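Local structure of aspartokinase 1, chloroplastic (Arabidopsis thaliana, 2CDQ) at residues A[64-69]-A[98-103]; A[170-175]-A[214-219]; A[306-311]-A[319-324]; A[423-428]-A[462-467]. The protein catalyses the ATP-dependent phosphorylation of L-aspartate to 4-phospho-L-aspartate, the first step in the synthesis of lysine, threonine, methionine and isoleucine. One frame throughout, in Å; residues are numbered along the deposited sequence.

Interaction 1. Residues A[64-69]-A[98-103]; sequences SAMGKT and KELHIR. With LYS (lysine), chain D.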
loop_
_atom_site.group_PDB
_atom_site.type_symbol
_atom_site.label_atom_id
_atom_site.label_comp_id
_atom_site.label_asym_id
_atom_site.label_seq_id
_atom_site.Cartn_x
_atom_site.Cartn_y
_atom_site.Cartn_z
ATOM N N SER A 64 6.066 -33.636 -12.278
ATOM C CA SER A 64 6.247 -32.521 -13.197
ATOM C C SER A 64 6.846 -33.034 -14.509
ATOM O O SER A 64 7.071 -34.235 -14.658
ATOM C CB SER A 64 7.171 -31.484 -12.568
ATOM O OG SER A 64 6.564 -30.900 -11.429
ATOM N N ALA A 65 7.099 -32.135 -15.458
ATOM C CA ALA A 65 7.797 -32.493 -16.689
ATOM C C ALA A 65 9.282 -32.675 -16.391
ATOM O O ALA A 65 9.768 -32.180 -15.375
ATOM C CB ALA A 65 7.596 -31.422 -17.731
ATOM N N MET A 66 9.997 -33.380 -17.265
ATOM C CA MET A 66 11.440 -33.614 -17.081
ATOM C C MET A 66 12.218 -32.304 -17.105
ATOM O O MET A 66 12.249 -31.603 -18.119
ATOM C CB MET A 66 11.993 -34.586 -18.131
ATOM C CG MET A 66 11.425 -36.000 -18.041
ATOM S SD MET A 66 12.353 -37.194 -19.018
ATOM C CE MET A 66 13.835 -37.387 -18.024
ATOM N N GLY A 67 12.834 -31.991 -15.970
ATOM C CA GLY A 67 13.477 -30.702 -15.710
ATOM C C GLY A 67 13.720 -29.781 -16.879
ATOM O O GLY A 67 14.577 -30.037 -17.728
ATOM N N LYS A 68 12.961 -28.697 -16.910
ATOM C CA LYS A 68 13.127 -27.637 -17.915
ATOM C C LYS A 68 12.502 -27.925 -19.291
ATOM O O LYS A 68 12.622 -27.095 -20.205
ATOM C CB LYS A 68 14.599 -27.207 -18.059
ATOM C CG LYS A 68 15.103 -26.360 -16.915
ATOM C CD LYS A 68 16.532 -25.905 -17.170
ATOM C CE LYS A 68 17.300 -25.677 -15.861
ATOM N NZ LYS A 68 16.626 -24.688 -14.955
ATOM N N THR A 69 11.837 -29.070 -19.449
ATOM C CA THR A 69 11.125 -29.321 -20.702
ATOM C C THR A 69 9.912 -28.405 -20.823
ATOM O O THR A 69 9.615 -27.927 -21.912
ATOM C CB THR A 69 10.732 -30.804 -20.919
ATOM O OG1 THR A 69 10.116 -31.328 -19.739
ATOM C CG2 THR A 69 11.952 -31.632 -21.232
ATOM N N LYS A 98 13.289 -33.646 -27.910
ATOM C CA LYS A 98 13.326 -34.925 -28.621
ATOM C C LYS A 98 14.423 -35.851 -28.086
ATOM O O LYS A 98 14.149 -37.003 -27.746
ATOM C CB LYS A 98 13.498 -34.716 -30.129
ATOM C CG LYS A 98 12.204 -34.428 -30.869
ATOM C CD LYS A 98 12.461 -33.771 -32.221
ATOM C CE LYS A 98 12.613 -34.786 -33.335
ATOM N NZ LYS A 98 12.998 -34.100 -34.595
ATOM N N GLU A 99 15.652 -35.345 -27.990
ATOM C CA GLU A 99 16.769 -36.201 -27.602
ATOM C C GLU A 99 16.759 -36.577 -26.118
ATOM O O GLU A 99 17.146 -37.697 -25.781
ATOM C CB GLU A 99 18.131 -35.651 -28.085
ATOM C CG GLU A 99 18.977 -34.878 -27.071
ATOM C CD GLU A 99 19.746 -35.778 -26.102
ATOM O OE1 GLU A 99 20.494 -36.672 -26.559
ATOM O OE2 GLU A 99 19.603 -35.582 -24.875
ATOM N N LEU A 100 16.308 -35.670 -25.245
ATOM C CA LEU A 100 16.238 -35.968 -23.808
ATOM C C LEU A 100 15.360 -37.191 -23.569
ATOM O O LEU A 100 15.748 -38.117 -22.852
ATOM C CB LEU A 100 15.686 -34.784 -23.014
ATOM C CG LEU A 100 16.008 -34.584 -21.519
ATOM C CD1 LEU A 100 14.982 -33.668 -20.872
ATOM C CD2 LEU A 100 16.102 -35.858 -20.712
ATOM N N HIS A 101 14.188 -37.199 -24.195
ATOM C CA HIS A 101 13.206 -38.248 -23.974
ATOM C C HIS A 101 13.546 -39.551 -24.691
ATOM O O HIS A 101 13.347 -40.642 -24.136
ATOM C CB HIS A 101 11.807 -37.738 -24.312
ATOM C CG HIS A 101 11.318 -36.701 -23.354
ATOM N ND1 HIS A 101 11.644 -35.366 -23.474
ATOM C CD2 HIS A 101 10.573 -36.805 -22.229
ATOM C CE1 HIS A 101 11.098 -34.691 -22.478
ATOM N NE2 HIS A 101 10.444 -35.541 -21.706
ATOM N N ILE A 102 14.074 -39.438 -25.907
ATOM C CA ILE A 102 14.578 -40.600 -26.645
ATOM C C ILE A 102 15.713 -41.282 -25.866
ATOM O O ILE A 102 15.722 -42.506 -25.723
ATOM C CB ILE A 102 15.012 -40.223 -28.091
ATOM C CG1 ILE A 102 13.774 -40.014 -28.975
ATOM C CG2 ILE A 102 15.927 -41.292 -28.687
ATOM C CD1 ILE A 102 14.035 -39.280 -30.282
ATOM N N ARG A 103 16.638 -40.478 -25.341
ATOM C CA ARG A 103 17.779 -40.981 -24.569
ATOM C C ARG A 103 17.376 -41.570 -23.206
ATOM O O ARG A 103 17.958 -42.562 -22.764
ATOM C CB ARG A 103 18.826 -39.874 -24.389
ATOM C CG ARG A 103 20.187 -40.348 -23.891
ATOM C CD ARG A 103 21.271 -39.271 -24.031
ATOM N NE ARG A 103 20.846 -37.964 -23.527
ATOM C CZ ARG A 103 20.783 -37.626 -22.241
ATOM N NH1 ARG A 103 21.117 -38.495 -21.296
ATOM N NH2 ARG A 103 20.380 -36.409 -21.899
HETATM N N LYS D . 5.936 -29.167 -14.885
HETATM C CA LYS D . 6.751 -27.931 -14.704
HETATM C C LYS D . 8.042 -28.204 -13.910
HETATM O O LYS D . 8.842 -29.055 -14.307
HETATM C CB LYS D . 5.904 -26.822 -14.065
HETATM C CG LYS D . 5.052 -27.275 -12.878
HETATM C CD LYS D . 4.462 -26.091 -12.135
HETATM C CE LYS D . 5.526 -25.321 -11.362
HETATM N NZ LYS D . 4.940 -24.152 -10.654
HETATM O OXT LYS D . 8.341 -27.609 -12.870
HETATM O O HOH W 1 8.949 -34.328 -19.681
#
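M66 runs past the H101 imidazole in the opposite sense, with its sulfur oblique to the ring. M66 SD sits 4.1 Å from the centroid of the H101 ring and 37° off the ring normal, a sulfur-aromatic contact. The M66 chain then bends at chi3 (74°), which turns CE onto L100, 3.8 Å from CD2 of that leucine. T69 meets the same two helix residues by its methyl: CG2 comes tip to tip with the imidazole, 3.4 Å from H101 CE1 at the ring edge. Toward L100 the threonine stands at about a right angle, T69 CG2 lying 3.7 Å from L100 CD1, which is also near M66 CB. T69 OG1 turns back into its own loop and donates to M66 O (2.7 Å), which the T69 backbone N also reaches from the same face of the carbonyl plane.

A water in the plane of the H101 ring joins the two segments: it takes the M66 N-H and lies 2.8 Å from H101 NE2. The H101 side chain rests on L150 and I154 of helix 137-161. On the far side of the loop, A65 N is 3.2 Å from the N of a bound lysine, and E148 hydrogen-bonds to that lysine. The chemistry is therefore mixed: an apolar sulfur and methyl seam packs the loop on helix 92-108, while H101, bonded through ND1 to I97 O and through NE2 to the water, is linked by that water to M66 N, in a loop whose S64 probably contacts ATP.

Interaction 2. Residues A[170-175]-A[214-219]; sequences DAFEIG and GFLGKG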
loop_
_atom_site.group_PDB
_atom_site.type_symbol
_atom_site.label_atom_id
_atom_site.label_comp_id
_atom_site.label_asym_id
_atom_site.label_seq_id
_atom_site.Cartn_x
_atom_site.Cartn_y
_atom_site.Cartn_z
ATOM N N ASP A 170 -3.244 -39.403 -17.032
ATOM C CA ASP A 170 -3.388 -38.029 -17.472
ATOM C C ASP A 170 -4.451 -37.392 -16.582
ATOM O O ASP A 170 -5.583 -37.880 -16.508
ATOM C CB ASP A 170 -3.784 -37.966 -18.948
ATOM C CG ASP A 170 -2.629 -38.307 -19.883
ATOM O OD1 ASP A 170 -1.493 -38.517 -19.383
ATOM O OD2 ASP A 170 -2.855 -38.357 -21.123
ATOM N N ALA A 171 -4.071 -36.324 -15.882
ATOM C CA ALA A 171 -4.969 -35.628 -14.959
ATOM C C ALA A 171 -6.282 -35.224 -15.621
ATOM O O ALA A 171 -7.349 -35.341 -15.013
ATOM C CB ALA A 171 -4.285 -34.410 -14.370
ATOM N N PHE A 172 -6.194 -34.768 -16.871
ATOM C CA PHE A 172 -7.364 -34.286 -17.607
ATOM C C PHE A 172 -8.332 -35.401 -18.003
ATOM O O PHE A 172 -9.481 -35.131 -18.364
ATOM C CB PHE A 172 -6.952 -33.463 -18.835
ATOM C CG PHE A 172 -5.977 -34.161 -19.745
ATOM C CD1 PHE A 172 -6.423 -35.033 -20.732
ATOM C CD2 PHE A 172 -4.609 -33.928 -19.629
ATOM C CE1 PHE A 172 -5.523 -35.676 -21.582
ATOM C CE2 PHE A 172 -3.701 -34.566 -20.477
ATOM C CZ PHE A 172 -4.160 -35.441 -21.455
ATOM N N GLU A 173 -7.867 -36.647 -17.917
ATOM C CA GLU A 173 -8.678 -37.811 -18.276
ATOM C C GLU A 173 -9.291 -38.504 -17.048
ATOM O O GLU A 173 -10.160 -39.363 -17.193
ATOM C CB GLU A 173 -7.848 -38.798 -19.112
ATOM C CG GLU A 173 -8.632 -39.587 -20.168
ATOM C CD GLU A 173 -9.175 -40.929 -19.658
ATOM O OE1 GLU A 173 -8.559 -41.529 -18.735
ATOM O OE2 GLU A 173 -10.219 -41.389 -20.189
ATOM N N ILE A 174 -8.866 -38.118 -15.845
ATOM C CA ILE A 174 -9.352 -38.774 -14.617
ATOM C C ILE A 174 -10.308 -37.942 -13.743
ATOM O O ILE A 174 -10.709 -38.379 -12.656
ATOM C CB ILE A 174 -8.194 -39.334 -13.744
ATOM C CG1 ILE A 174 -7.295 -38.205 -13.222
ATOM C CG2 ILE A 174 -7.400 -40.365 -14.528
ATOM C CD1 ILE A 174 -6.429 -38.602 -12.041
ATOM N N GLY A 175 -10.672 -36.751 -14.212
ATOM C CA GLY A 175 -11.622 -35.928 -13.476
ATOM C C GLY A 175 -11.048 -34.706 -12.780
ATOM O O GLY A 175 -11.586 -34.261 -11.763
ATOM N N GLY A 214 0.997 -33.402 -13.449
ATOM C CA GLY A 214 0.863 -32.460 -12.353
ATOM C C GLY A 214 0.238 -31.120 -12.676
ATOM O O GLY A 214 -0.461 -30.525 -11.853
ATOM N N PHE A 215 0.480 -30.627 -13.873
ATOM C CA PHE A 215 0.213 -29.221 -14.142
ATOM C C PHE A 215 -1.133 -29.058 -14.871
ATOM O O PHE A 215 -1.486 -27.963 -15.306
ATOM C CB PHE A 215 1.414 -28.680 -14.936
ATOM C CG PHE A 215 1.479 -27.190 -15.060
ATOM C CD1 PHE A 215 0.798 -26.354 -14.192
ATOM C CD2 PHE A 215 2.274 -26.622 -16.053
ATOM C CE1 PHE A 215 0.884 -24.973 -14.333
ATOM C CE2 PHE A 215 2.371 -25.254 -16.195
ATOM C CZ PHE A 215 1.678 -24.425 -15.337
ATOM N N LEU A 216 -1.904 -30.143 -14.947
ATOM C CA LEU A 216 -2.956 -30.259 -15.959
ATOM C C LEU A 216 -4.387 -30.476 -15.465
ATOM O O LEU A 216 -4.621 -31.050 -14.396
ATOM C CB LEU A 216 -2.594 -31.357 -16.965
ATOM C CG LEU A 216 -1.189 -31.345 -17.564
ATOM C CD1 LEU A 216 -1.015 -32.541 -18.480
ATOM C CD2 LEU A 216 -0.909 -30.048 -18.308
ATOM N N GLY A 217 -5.334 -30.014 -16.282
ATOM C CA GLY A 217 -6.765 -30.191 -16.048
ATOM C C GLY A 217 -7.553 -30.144 -17.349
ATOM O O GLY A 217 -6.985 -29.921 -18.426
ATOM N N LYS A 218 -8.863 -30.365 -17.246
ATOM C CA LYS A 218 -9.755 -30.331 -18.406
ATOM C C LYS A 218 -10.852 -29.285 -18.223
ATOM O O LYS A 218 -11.547 -29.268 -17.195
ATOM C CB LYS A 218 -10.369 -31.715 -18.665
ATOM C CG LYS A 218 -11.067 -31.848 -20.025
ATOM C CD LYS A 218 -11.407 -33.298 -20.376
ATOM C CE LYS A 218 -12.697 -33.755 -19.707
ATOM N NZ LYS A 218 -13.019 -35.167 -20.051
ATOM N N GLY A 219 -10.994 -28.416 -19.224
ATOM C CA GLY A 219 -12.015 -27.369 -19.215
ATOM C C GLY A 219 -13.420 -27.939 -19.172
ATOM O O GLY A 219 -13.695 -28.967 -19.794
#
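F172 and L216 make the apolar part of this contact, running abreast in the same direction. L216 CD1 comes to the edge of the phenyl ring, in its plane and 3.9 Å from F172 CE2. One face of the ring is covered by CB of D170, offset toward the rim. Beside this pair, A171 CB and L216 CB are 4.3 Å apart.

Other touches are of carbon on backbone oxygen: A171 CB packs on L216 O (3.4 Å) and F172 CB on G217 O (3.6 Å). The CA atoms of F172 and G217 approach to 4.4 Å. The K218 methylenes pass over F172 O, with K218 CD 3.3 Å from that oxygen. No hydrogen bond links the segments directly.

The contact packs a turn of the amino acid kinase fold, 170-175, on strand 209-219, with A171 N bonded to T213 OG1 of that strand. It adjoins the active site: the L216 side chain is about 4 Å at nearest atoms from that of the substrate-binding E148. Helix 137-161 contributes C149 against F172 and S145 against L216, and D170 bridges to R153. V225 and T227 of strand 225-227 touch F172 and L216 respectively.

Interaction 3. Residues A[306-311]-A[319-324]; sequences VRVKNS and TIITKT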
loop_
_atom_site.group_PDB
_atom_site.type_symbol
_atom_site.label_atom_id
_atom_site.label_comp_id
_atom_site.label_asym_id
_atom_site.label_seq_id
_atom_site.Cartn_x
_atom_site.Cartn_y
_atom_site.Cartn_z
ATOM N N VAL A 306 0.893 -30.704 5.190
ATOM C CA VAL A 306 1.800 -30.812 4.044
ATOM C C VAL A 306 3.228 -30.967 4.566
ATOM O O VAL A 306 3.632 -30.265 5.496
ATOM C CB VAL A 306 1.656 -29.606 3.071
ATOM C CG1 VAL A 306 2.789 -29.565 2.058
ATOM C CG2 VAL A 306 0.317 -29.669 2.348
ATOM N N ARG A 307 3.969 -31.910 3.989
ATOM C CA ARG A 307 5.354 -32.158 4.391
ATOM C C ARG A 307 6.338 -31.908 3.250
ATOM O O ARG A 307 6.130 -32.372 2.123
ATOM C CB ARG A 307 5.522 -33.584 4.922
ATOM C CG ARG A 307 6.867 -33.832 5.601
ATOM C CD ARG A 307 6.975 -35.258 6.102
ATOM N NE ARG A 307 5.988 -35.545 7.139
ATOM C CZ ARG A 307 6.194 -35.362 8.438
ATOM N NH1 ARG A 307 7.360 -34.892 8.877
ATOM N NH2 ARG A 307 5.229 -35.647 9.302
ATOM N N VAL A 308 7.407 -31.178 3.552
ATOM C CA VAL A 308 8.452 -30.929 2.571
ATOM C C VAL A 308 9.678 -31.754 2.950
ATOM O O VAL A 308 10.266 -31.553 4.018
ATOM C CB VAL A 308 8.783 -29.427 2.441
ATOM C CG1 VAL A 308 9.773 -29.196 1.323
ATOM C CG2 VAL A 308 7.518 -28.629 2.177
ATOM N N LYS A 309 10.040 -32.690 2.069
ATOM C CA LYS A 309 11.080 -33.683 2.346
ATOM C C LYS A 309 12.298 -33.580 1.431
ATOM O O LYS A 309 12.226 -33.033 0.322
ATOM C CB LYS A 309 10.507 -35.100 2.265
ATOM C CG LYS A 309 9.434 -35.397 3.293
ATOM C CD LYS A 309 9.195 -36.883 3.456
ATOM C CE LYS A 309 10.146 -37.491 4.474
ATOM N NZ LYS A 309 9.775 -38.900 4.792
ATOM N N ASN A 310 13.410 -34.128 1.910
ATOM C CA ASN A 310 14.666 -34.148 1.175
ATOM C C ASN A 310 14.904 -35.518 0.540
ATOM O O ASN A 310 15.012 -36.521 1.243
ATOM C CB ASN A 310 15.819 -33.798 2.122
ATOM C CG ASN A 310 17.133 -33.578 1.396
ATOM O OD1 ASN A 310 17.179 -33.521 0.169
ATOM N ND2 ASN A 310 18.211 -33.449 2.158
ATOM N N SER A 311 14.982 -35.561 -0.788
ATOM C CA SER A 311 15.191 -36.827 -1.485
ATOM C C SER A 311 16.551 -37.435 -1.151
ATOM O O SER A 311 16.731 -38.647 -1.243
ATOM C CB SER A 311 14.964 -36.709 -3.002
ATOM O OG SER A 311 15.422 -35.475 -3.526
ATOM N N THR A 319 10.082 -30.564 6.998
ATOM C CA THR A 319 9.236 -29.469 7.461
ATOM C C THR A 319 7.771 -29.874 7.339
ATOM O O THR A 319 7.290 -30.131 6.231
ATOM C CB THR A 319 9.506 -28.176 6.651
ATOM O OG1 THR A 319 10.821 -27.697 6.943
ATOM C CG2 THR A 319 8.513 -27.088 7.003
ATOM N N ILE A 320 7.073 -29.948 8.474
ATOM C CA ILE A 320 5.633 -30.226 8.471
ATOM C C ILE A 320 4.878 -28.911 8.549
ATOM O O ILE A 320 5.076 -28.125 9.481
ATOM C CB ILE A 320 5.152 -31.156 9.638
ATOM C CG1 ILE A 320 6.143 -32.284 9.915
ATOM C CG2 ILE A 320 3.806 -31.787 9.318
ATOM C CD1 ILE A 320 6.924 -32.133 11.206
ATOM N N ILE A 321 4.023 -28.670 7.559
ATOM C CA ILE A 321 3.152 -27.504 7.574
ATOM C C ILE A 321 1.775 -27.901 8.113
ATOM O O ILE A 321 1.092 -28.756 7.539
ATOM C CB ILE A 321 3.026 -26.856 6.187
ATOM C CG1 ILE A 321 4.412 -26.649 5.566
ATOM C CG2 ILE A 321 2.267 -25.535 6.296
ATOM C CD1 ILE A 321 4.399 -26.476 4.048
ATOM N N THR A 322 1.394 -27.282 9.230
ATOM C CA THR A 322 0.127 -27.571 9.909
ATOM C C THR A 322 -0.660 -26.287 10.175
ATOM O O THR A 322 -0.133 -25.181 9.999
ATOM C CB THR A 322 0.344 -28.341 11.245
ATOM O OG1 THR A 322 1.331 -27.670 12.039
ATOM C CG2 THR A 322 0.801 -29.783 10.993
ATOM N N LYS A 323 -1.922 -26.449 10.581
ATOM C CA LYS A 323 -2.807 -25.332 10.939
ATOM C C LYS A 323 -2.162 -24.440 12.007
ATOM O O LYS A 323 -2.074 -23.219 11.839
ATOM C CB LYS A 323 -4.151 -25.876 11.445
ATOM C CG LYS A 323 -5.259 -24.839 11.658
ATOM C CD LYS A 323 -6.144 -24.688 10.413
ATOM C CE LYS A 323 -7.641 -24.618 10.771
ATOM N NZ LYS A 323 -8.028 -23.394 11.540
ATOM N N THR A 324 -1.706 -25.068 13.090
ATOM C CA THR A 324 -1.082 -24.373 14.214
ATOM C C THR A 324 0.169 -25.120 14.688
ATOM O O THR A 324 0.366 -26.295 14.355
ATOM C CB THR A 324 -2.070 -24.215 15.399
ATOM O OG1 THR A 324 -2.751 -25.454 15.630
ATOM C CG2 THR A 324 -3.097 -23.125 15.112
#
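Strand segments 306-310 and 319-322 run antiparallel, their axes 4.7 Å apart at closest approach and 164° between their directions, with V306/I321 and V308/T319 as hydrogen-bonded pairs of two reciprocal N-H...O bonds each and R307/I320 as the non-hydrogen-bonded pair between them. Next to this middle pair, R307 CA makes a CA-H...O contact with T319 O (3.4 Å).

R307 and I320 rise shoulder to shoulder from one face of the sheet. The arginine chain bends at chi3 (-64°), and its flat guanidinium has I320 over one face, with I320 CG1 3.4 Å from R307 CZ. The polar rim is engaged by other residues: NE in a salt bridge with E248, NH1 with P317 O. A charged group is thereby held by its N-H groups while the isoleucine packs against its plane.

V306, V308, T319 and I321 take the other face. I321 CD1 touches both valines, 4.0 Å from V306 CG1 and 4.2 Å from V308 CG2, and L291 packs on all three residues. F277 and A280 of helix 277-287 add to the cover over I321, while T319 OG1 bonds to V272 O and V258 N.

This is a beta hairpin with a long connection. Its two strands extend the mixed sheet of the amino acid kinase fold, 306-310 pairing in parallel with 248-253 and 319-322 with 274-276.

Interaction 4. Residues A[423-428]-A[462-467]; sequences ISLIGN and ISFIVN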
loop_
_atom_site.group_PDB
_atom_site.type_symbol
_atom_site.label_atom_id
_atom_site.label_comp_id
_atom_site.label_asym_id
_atom_site.label_seq_id
_atom_site.Cartn_x
_atom_site.Cartn_y
_atom_site.Cartn_z
ATOM N N ILE A 423 14.183 -7.621 1.234
ATOM C CA ILE A 423 14.417 -8.591 2.303
ATOM C C ILE A 423 13.113 -8.731 3.079
ATOM O O ILE A 423 12.578 -7.749 3.591
ATOM C CB ILE A 423 15.576 -8.166 3.255
ATOM C CG1 ILE A 423 16.910 -8.171 2.508
ATOM C CG2 ILE A 423 15.649 -9.075 4.498
ATOM C CD1 ILE A 423 17.979 -7.331 3.171
ATOM N N SER A 424 12.588 -9.946 3.135
ATOM C CA SER A 424 11.389 -10.215 3.917
ATOM C C SER A 424 11.754 -10.949 5.197
ATOM O O SER A 424 12.425 -11.978 5.157
ATOM C CB SER A 424 10.377 -11.030 3.111
ATOM O OG SER A 424 9.567 -10.196 2.300
ATOM N N LEU A 425 11.319 -10.403 6.327
ATOM C CA LEU A 425 11.446 -11.078 7.611
ATOM C C LEU A 425 10.152 -11.802 7.963
ATOM O O LEU A 425 9.102 -11.175 8.127
ATOM C CB LEU A 425 11.811 -10.076 8.703
ATOM C CG LEU A 425 13.270 -9.912 9.146
ATOM C CD1 LEU A 425 14.288 -10.256 8.056
ATOM C CD2 LEU A 425 13.497 -8.504 9.701
ATOM N N ILE A 426 10.234 -13.125 8.059
ATOM C CA ILE A 426 9.101 -13.963 8.439
ATOM C C ILE A 426 9.326 -14.440 9.869
ATOM O O ILE A 426 10.231 -15.238 10.130
ATOM C CB ILE A 426 8.960 -15.201 7.512
ATOM C CG1 ILE A 426 9.243 -14.846 6.035
ATOM C CG2 ILE A 426 7.609 -15.881 7.720
ATOM C CD1 ILE A 426 8.237 -13.921 5.363
ATOM N N GLY A 427 8.510 -13.949 10.798
ATOM C CA GLY A 427 8.702 -14.283 12.204
ATOM C C GLY A 427 7.445 -14.425 13.045
ATOM O O GLY A 427 6.330 -14.582 12.532
ATOM N N ASN A 428 7.653 -14.379 14.355
ATOM C CA ASN A 428 6.586 -14.505 15.318
ATOM C C ASN A 428 6.043 -13.129 15.637
ATOM O O ASN A 428 6.725 -12.296 16.231
ATOM C CB ASN A 428 7.102 -15.192 16.586
ATOM C CG ASN A 428 6.022 -15.390 17.639
ATOM O OD1 ASN A 428 4.893 -14.906 17.508
ATOM N ND2 ASN A 428 6.374 -16.106 18.695
ATOM N N ILE A 462 7.267 -8.977 7.168
ATOM C CA ILE A 462 7.621 -7.561 7.014
ATOM C C ILE A 462 8.731 -7.387 5.979
ATOM O O ILE A 462 9.748 -8.079 6.028
ATOM C CB ILE A 462 7.986 -6.889 8.365
ATOM C CG1 ILE A 462 8.322 -5.410 8.158
ATOM C CG2 ILE A 462 9.117 -7.634 9.070
ATOM C CD1 ILE A 462 8.880 -4.718 9.390
ATOM N N SER A 463 8.523 -6.470 5.039
ATOM C CA SER A 463 9.451 -6.294 3.928
ATOM C C SER A 463 10.254 -4.996 4.004
ATOM O O SER A 463 9.701 -3.934 4.295
ATOM C CB SER A 463 8.699 -6.376 2.599
ATOM O OG SER A 463 8.077 -7.642 2.447
ATOM N N PHE A 464 11.559 -5.101 3.754
ATOM C CA PHE A 464 12.422 -3.936 3.554
ATOM C C PHE A 464 12.853 -3.865 2.107
ATOM O O PHE A 464 13.273 -4.871 1.531
ATOM C CB PHE A 464 13.715 -4.026 4.369
ATOM C CG PHE A 464 13.528 -4.390 5.801
ATOM C CD1 PHE A 464 14.393 -5.297 6.398
ATOM C CD2 PHE A 464 12.508 -3.827 6.560
ATOM C CE1 PHE A 464 14.246 -5.644 7.729
ATOM C CE2 PHE A 464 12.346 -4.169 7.892
ATOM C CZ PHE A 464 13.216 -5.080 8.481
ATOM N N ILE A 465 12.789 -2.673 1.529
ATOM C CA ILE A 465 13.400 -2.452 0.218
ATOM C C ILE A 465 14.814 -1.893 0.387
ATOM O O ILE A 465 15.039 -0.878 1.054
ATOM C CB ILE A 465 12.521 -1.595 -0.717
ATOM C CG1 ILE A 465 11.403 -2.452 -1.308
ATOM C CG2 ILE A 465 13.347 -0.981 -1.840
ATOM C CD1 ILE A 465 10.307 -2.815 -0.326
ATOM N N VAL A 466 15.756 -2.586 -0.229
ATOM C CA VAL A 466 17.159 -2.327 -0.054
ATOM C C VAL A 466 17.776 -2.219 -1.468
ATOM O O VAL A 466 17.070 -2.423 -2.464
ATOM C CB VAL A 466 17.740 -3.465 0.821
ATOM C CG1 VAL A 466 18.280 -4.616 -0.026
ATOM C CG2 VAL A 466 18.763 -2.937 1.804
ATOM N N ASN A 467 19.056 -1.865 -1.576
ATOM C CA ASN A 467 19.720 -1.919 -2.886
ATOM C C ASN A 467 20.225 -3.321 -3.230
ATOM O O ASN A 467 20.768 -4.022 -2.370
ATOM C CB ASN A 467 20.870 -0.914 -2.979
ATOM C CG ASN A 467 20.384 0.518 -3.025
ATOM O OD1 ASN A 467 19.420 0.841 -3.729
ATOM N ND2 ASN A 467 21.045 1.389 -2.269
#
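I423, S424 and L425 pair with F464, S463 and I462 as antiparallel neighbours, the two inner strands of the four-stranded sheet in an ACT domain. I423/F464 and L425/I462 are hydrogen-bonded pairs with two N-H...O bonds each, and S424/S463 is the non-hydrogen-bonded pair between them, CA atoms 4.4 Å apart.

The serines form a polar face. Both OG atoms are anti to their own carbonyl carbon, and they meet in a 3.0 Å hydrogen bond between S424 OG and S463 OG; N461 OD1 adds a weak bond to each. The S463 side chain is about 7 Å from that of D373, which binds the allosteric lysine, and about 9 Å from a bound lysine. The other face is apolar. L425 slants across F464, its CD2 3.6 Å from F464 CE1, and its CB lies 3.7 Å from I462 CG2. I423 CG2 is 4.4 Å from F464 CD1, while its CD1 reaches V466 CG1 at 4.2 Å.

Helices cover this apolar face: F440 of helix 432-446 meets the F464 ring with planes at about 60°, and C474, V475 and L478 of helix 468-483 rest on I423. Strands 332-339 and 452-455 flank the pair. From the second subunit, E379 packs on S424 and I453 on I462.

Overall arrangement
Interactions 1 to 3 belong to the kinase part of the chain and interaction 4 to an ACT domain on the opposite side of the chain's centre from interactions 1 and 2. All four are largely buried. Interactions 1 and 2 come within about 5 Å at their nearest atoms and share helix 137-161 as a neighbour; in the first a loop packs on helix 92-108, in the second a turn packs on strand 209-219, neither with direct hydrogen bonds across, though a water bridges interaction 1. Interactions 2 and 3 reach the same mixed sheet at different strands. Interactions 3 and 4 are both antiparallel strand pairs, but one sets an arginine against isoleucine while the other pairs two serines beside a subunit contact.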